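Local coordinates for phenylacetic acid degradation protein paaI (Escherichia coli, PDB 2FS2), which hydrolyses the thioester bond of phenylacetyl-coenzyme A compounds, preferring those hydroxylated on the ring, in the phenylacetate degradation pathway, at residues L23-I28 with A35-T40; D93-T98 with I113-Q118. All coordinates share one frame; numbering follows the deposited sequence.

In the fold
Both contacts belong to one antiparallel sheet of the hot-dog fold, and their centres lie about 9 Å apart. Contact 1 joins edge strand 26-31 to strand 34-40 in a hairpin; contact 2 pairs strand 94-101 with strand 108-116. They meet because strands 34-40 and 94-101 are neighbours: Met39 O is 2.8 Å from Leu95 N and Val37 N is 2.9 Å from Ala97 O, both probable hydrogen bonds. On one face Val36 CG1 packs on Thr96 CG2 at 3.5 Å. On the other, Val37 and Ala97 both touch Ala64 of helix 54-70, the central helix that the sheet wraps. Along the chain, contact 1 is complete before contact 2 begins.

Contact 1 of 2, residues L23-I28 with A35-T40; sequences LGIDII and AVVTMT
An antiparallel hairpin contact at the edge of the sheet brings Ile25, just before strand 26-31, and Asp26, its first residue, against Val37 and Thr38 of strand 34-40. Asp26 and Thr38 form a hydrogen-bonded pair: Asp26 N reaches Thr38 O at 3.0 Å, and Thr38 N returns a more bent bond to Asp26 O (136° at the hydrogen). Two residues on, past the non-hydrogen-bonded pair of Ile27 and Val37, Ile28 N donates almost straight to Val36 O at 3.0 Å. On the face of Val36 and Thr38, Asp26 CB meets Thr38 CG2 at 3.6 Å, while Ile28 CG1, placed between the backbone N and the carbonyl carbon (chi1 69°), packs tightly on Val36 CG1.

The other face is the inner one of the hot-dog fold, turned to helix 54-70. Here Ile25 CG2 lies 3.7 Å from Val37 CB, with Thr63 and Ala64 of that helix beside the pair; an alanine at Ile25 would probably leave a gap beside Val37 CB and take away the contact with Thr63. Ile27 CG1 meets Val37 CG1 at 3.8 Å, and Ile27 also touches Trp7 and Tyr14 of helix 2-15. Before the strand, Gly24, with positive phi, ends helix 18-22 in a Schellman motif, and two waters bridge onward: one joins Leu23 O to Thr40 O, the other Gly24 O to Thr40 N.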
loop_
_atom_site.group_PDB
_atom_site.type_symbol
_atom_site.label_atom_id
_atom_site.label_comp_id
_atom_site.label_asym_id
_atom_site.label_seq_id
_atom_site.Cartn_x
_atom_site.Cartn_y
_atom_site.Cartn_z
ATOM N N LEU B 23 -18.629 14.471 12.285
ATOM C CA LEU B 23 -17.671 13.789 13.129
ATOM C C LEU B 23 -16.942 14.695 14.166
ATOM O O LEU B 23 -16.103 14.151 14.908
ATOM C CB LEU B 23 -16.634 13.120 12.274
ATOM C CG LEU B 23 -17.153 11.911 11.536
ATOM C CD1 LEU B 23 -16.225 11.826 10.289
ATOM C CD2 LEU B 23 -16.961 10.703 12.376
ATOM N N GLY B 24 -17.275 16.014 14.212
ATOM C CA GLY B 24 -16.641 16.979 15.080
ATOM C C GLY B 24 -15.197 17.312 14.714
ATOM O O GLY B 24 -14.388 17.607 15.578
ATOM N N ILE B 25 -14.831 17.233 13.441
ATOM C CA ILE B 25 -13.472 17.588 13.051
ATOM C C ILE B 25 -13.322 19.109 13.036
ATOM O O ILE B 25 -14.177 19.808 12.498
ATOM C CB ILE B 25 -13.089 16.876 11.678
ATOM C CG1 ILE B 25 -13.268 15.421 11.874
ATOM C CG2 ILE B 25 -11.658 17.060 11.292
ATOM C CD1 ILE B 25 -12.960 14.589 10.719
ATOM N N ASP B 26 -12.283 19.601 13.696
ATOM C CA ASP B 26 -11.916 20.967 13.630
ATOM C C ASP B 26 -10.569 21.173 12.910
ATOM O O ASP B 26 -9.655 20.353 13.037
ATOM C CB ASP B 26 -11.788 21.462 15.038
ATOM C CG ASP B 26 -13.138 21.483 15.763
ATOM O OD1 ASP B 26 -14.056 22.188 15.264
ATOM O OD2 ASP B 26 -13.375 20.818 16.831
ATOM N N ILE B 27 -10.424 22.264 12.154
ATOM C CA ILE B 27 -9.126 22.532 11.600
ATOM C C ILE B 27 -8.395 23.478 12.457
ATOM O O ILE B 27 -8.917 24.517 12.772
ATOM C CB ILE B 27 -9.181 23.179 10.245
ATOM C CG1 ILE B 27 -10.026 22.364 9.333
ATOM C CG2 ILE B 27 -7.771 23.206 9.654
ATOM C CD1 ILE B 27 -10.862 23.312 8.500
ATOM N N ILE B 28 -7.149 23.141 12.768
ATOM C CA ILE B 28 -6.304 23.945 13.673
ATOM C C ILE B 28 -5.042 24.460 13.034
ATOM O O ILE B 28 -4.422 25.361 13.564
ATOM C CB ILE B 28 -5.969 23.200 15.037
ATOM C CG1 ILE B 28 -5.041 22.007 14.808
ATOM C CG2 ILE B 28 -7.338 22.717 15.648
ATOM C CD1 ILE B 28 -4.490 21.351 16.220
ATOM N N ALA B 35 -1.815 20.471 6.660
ATOM C CA ALA B 35 -3.086 20.691 7.439
ATOM C C ALA B 35 -3.053 19.812 8.691
ATOM O O ALA B 35 -2.510 18.707 8.628
ATOM C CB ALA B 35 -4.326 20.277 6.580
ATOM N N VAL B 36 -3.667 20.260 9.779
ATOM C CA VAL B 36 -3.718 19.587 11.066
ATOM C C VAL B 36 -5.154 19.718 11.460
ATOM O O VAL B 36 -5.743 20.853 11.392
ATOM C CB VAL B 36 -2.799 20.228 12.147
ATOM C CG1 VAL B 36 -2.948 19.552 13.516
ATOM C CG2 VAL B 36 -1.358 20.190 11.802
ATOM N N VAL B 37 -5.788 18.601 11.794
ATOM C CA VAL B 37 -7.165 18.633 12.138
ATOM C C VAL B 37 -7.243 17.769 13.364
ATOM O O VAL B 37 -6.323 17.017 13.692
ATOM C CB VAL B 37 -8.124 18.102 10.970
ATOM C CG1 VAL B 37 -8.111 19.069 9.733
ATOM C CG2 VAL B 37 -7.683 16.607 10.505
ATOM N N THR B 38 -8.370 17.871 14.026
ATOM C CA THR B 38 -8.526 17.350 15.368
ATOM C C THR B 38 -9.939 16.774 15.574
ATOM O O THR B 38 -10.873 17.197 14.927
ATOM C CB THR B 38 -8.217 18.505 16.313
ATOM O OG1 THR B 38 -7.720 17.967 17.546
ATOM C CG2 THR B 38 -9.484 19.227 16.653
HETATM N N MSE B 39 -10.085 15.758 16.394
HETATM C CA MSE B 39 -11.388 15.146 16.610
HETATM C C MSE B 39 -11.345 14.418 17.936
HETATM O O MSE B 39 -10.340 13.829 18.284
HETATM C CB MSE B 39 -11.646 14.116 15.489
HETATM C CG MSE B 39 -12.808 13.187 15.779
HETATM SE SE MSE B 39 -12.893 11.789 14.367
HETATM C CE MSE B 39 -14.017 12.728 13.279
ATOM N N THR B 40 -12.443 14.411 18.648
ATOM C CA THR B 40 -12.536 13.640 19.880
ATOM C C THR B 40 -13.326 12.364 19.600
ATOM O O THR B 40 -14.301 12.372 18.874
ATOM C CB THR B 40 -13.154 14.563 20.956
ATOM O OG1 THR B 40 -12.219 15.672 21.173
ATOM C CG2 THR B 40 -13.322 13.850 22.358
HETATM O O HOH W 1 -15.804 14.279 17.615
HETATM O O HOH W 2 -14.670 16.629 18.035
#

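Contact 2 of 2, residues D93-T98 with I113-Q118; sequences DTLTAT and IEIVNQ
Asp93 and Gln118 cross at about a right angle, and the end of Gln118 bonds to two successive residues of 93-98. Its chain leaves between the backbone N and the carbonyl carbon (chi1 72°) and bends again at chi2 (-87°). Gln118 NE2 donates to Asp93 OD1 at 3.1 Å; the bond is nearly straight and lies in the amide plane but comes to the carboxylate from above, the two planes being 72° apart. Gln118 OE1 accepts from Thr94 N at 2.8 Å, the donor again standing above the carbonyl plane. The other carboxylate oxygen, Asp93 OD2, is held by Phe90 N.

Further along, side chains of the two strands alternate between faces. Leu95 CD2 lies 3.8 Å from Asn117 CB, crossing it obliquely, and Leu95 CB is 4.0 Å from Ile115 CG2. The small Ala97 CB touches Ile115 CG1 at 3.7 Å and Ile113 CG2 at 4.2 Å. On the reverse face stand Thr96, Thr98, Glu114 and Val116; the extended Glu114 chain carries OE1 to a salt bridge with Arg102 of the second subunit.

Between the two faces, Thr96 pairs with Val116 and Thr98 with Glu114 through two backbone hydrogen bonds each, Thr96 N to Val116 O being 2.9 Å. Leu95, Ala97 and Ile113 all reach helix 54-70, the arrangement of the hot-dog fold, in which a curved antiparallel sheet wraps a long central helix.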
loop_
_atom_site.group_PDB
_atom_site.type_symbol
_atom_site.label_atom_id
_atom_site.label_comp_id
_atom_site.label_asym_id
_atom_site.label_seq_id
_atom_site.Cartn_x
_atom_site.Cartn_y
_atom_site.Cartn_z
ATOM N N ASP B 93 -10.469 10.016 23.825
ATOM C CA ASP B 93 -9.120 10.269 23.301
ATOM C C ASP B 93 -9.220 11.486 22.374
ATOM O O ASP B 93 -10.184 11.577 21.613
ATOM C CB ASP B 93 -8.561 9.073 22.533
ATOM C CG ASP B 93 -7.850 8.056 23.429
ATOM O OD1 ASP B 93 -7.890 8.169 24.730
ATOM O OD2 ASP B 93 -7.218 7.064 22.894
ATOM N N THR B 94 -8.275 12.420 22.420
ATOM C CA THR B 94 -8.322 13.513 21.390
ATOM C C THR B 94 -7.299 13.155 20.367
ATOM O O THR B 94 -6.162 12.951 20.734
ATOM C CB THR B 94 -7.943 14.901 21.956
ATOM O OG1 THR B 94 -9.029 15.338 22.746
ATOM C CG2 THR B 94 -7.921 16.021 20.860
ATOM N N LEU B 95 -7.688 13.185 19.089
ATOM C CA LEU B 95 -6.857 12.647 17.991
ATOM C C LEU B 95 -6.530 13.799 17.025
ATOM O O LEU B 95 -7.403 14.566 16.636
ATOM C CB LEU B 95 -7.641 11.577 17.246
ATOM C CG LEU B 95 -8.017 10.328 18.018
ATOM C CD1 LEU B 95 -8.701 9.285 17.161
ATOM C CD2 LEU B 95 -6.778 9.726 18.647
ATOM N N THR B 96 -5.270 13.940 16.676
ATOM C CA THR B 96 -4.795 14.984 15.822
ATOM C C THR B 96 -4.171 14.304 14.573
ATOM O O THR B 96 -3.304 13.439 14.713
ATOM C CB THR B 96 -3.763 15.817 16.609
ATOM O OG1 THR B 96 -4.345 16.236 17.878
ATOM C CG2 THR B 96 -3.532 17.156 15.966
ATOM N N ALA B 97 -4.666 14.657 13.405
ATOM C CA ALA B 97 -4.156 14.160 12.102
ATOM C C ALA B 97 -3.411 15.318 11.433
ATOM O O ALA B 97 -3.982 16.447 11.309
ATOM C CB ALA B 97 -5.322 13.614 11.189
ATOM N N THR B 98 -2.140 15.095 11.111
ATOM C CA THR B 98 -1.327 16.045 10.437
ATOM C C THR B 98 -0.982 15.486 9.078
ATOM O O THR B 98 -0.435 14.387 8.989
ATOM C CB THR B 98 -0.091 16.177 11.181
ATOM O OG1 THR B 98 -0.367 16.773 12.480
ATOM C CG2 THR B 98 0.888 17.197 10.584
ATOM N N ILE B 113 0.119 11.368 6.205
ATOM C CA ILE B 113 -0.710 11.843 7.281
ATOM C C ILE B 113 -0.331 10.988 8.524
ATOM O O ILE B 113 -0.155 9.763 8.452
ATOM C CB ILE B 113 -2.226 11.633 6.983
ATOM C CG1 ILE B 113 -2.862 12.647 6.014
ATOM C CG2 ILE B 113 -3.062 11.620 8.313
ATOM C CD1 ILE B 113 -2.291 12.612 4.516
ATOM N N GLU B 114 -0.225 11.620 9.676
ATOM C CA GLU B 114 -0.039 10.833 10.908
ATOM C C GLU B 114 -1.136 11.227 11.884
ATOM O O GLU B 114 -1.333 12.419 12.130
ATOM C CB GLU B 114 1.334 11.160 11.475
ATOM C CG GLU B 114 1.614 10.504 12.870
ATOM C CD GLU B 114 3.107 10.446 13.213
ATOM O OE1 GLU B 114 3.893 11.208 12.551
ATOM O OE2 GLU B 114 3.519 9.633 14.141
ATOM N N ILE B 115 -1.723 10.241 12.559
ATOM C CA ILE B 115 -2.677 10.476 13.624
ATOM C C ILE B 115 -2.071 10.108 15.009
ATOM O O ILE B 115 -1.575 9.012 15.193
ATOM C CB ILE B 115 -4.073 9.717 13.404
ATOM C CG1 ILE B 115 -4.723 10.011 12.030
ATOM C CG2 ILE B 115 -5.089 10.028 14.572
ATOM C CD1 ILE B 115 -6.097 9.272 11.803
ATOM N N VAL B 116 -2.140 11.056 15.932
ATOM C CA VAL B 116 -1.474 11.013 17.207
ATOM C C VAL B 116 -2.546 11.302 18.238
ATOM O O VAL B 116 -3.471 12.103 17.949
ATOM C CB VAL B 116 -0.371 12.107 17.202
ATOM C CG1 VAL B 116 0.090 12.444 18.531
ATOM C CG2 VAL B 116 0.907 11.628 16.341
ATOM N N ASN B 117 -2.494 10.616 19.393
ATOM C CA ASN B 117 -3.460 10.900 20.431
ATOM C C ASN B 117 -2.946 11.906 21.432
ATOM O O ASN B 117 -1.858 12.485 21.258
ATOM C CB ASN B 117 -3.923 9.640 21.116
ATOM C CG ASN B 117 -2.841 9.056 22.017
ATOM O OD1 ASN B 117 -1.840 9.701 22.352
ATOM N ND2 ASN B 117 -3.029 7.835 22.386
ATOM N N GLN B 118 -3.741 12.168 22.488
ATOM C CA GLN B 118 -3.339 13.201 23.433
ATOM C C GLN B 118 -2.063 12.759 24.250
ATOM O O GLN B 118 -1.327 13.590 24.786
ATOM C CB GLN B 118 -4.531 13.604 24.359
ATOM C CG GLN B 118 -4.780 12.444 25.357
ATOM C CD GLN B 118 -5.702 11.385 24.808
ATOM O OE1 GLN B 118 -5.978 11.268 23.573
ATOM N NE2 GLN B 118 -6.194 10.583 25.705
#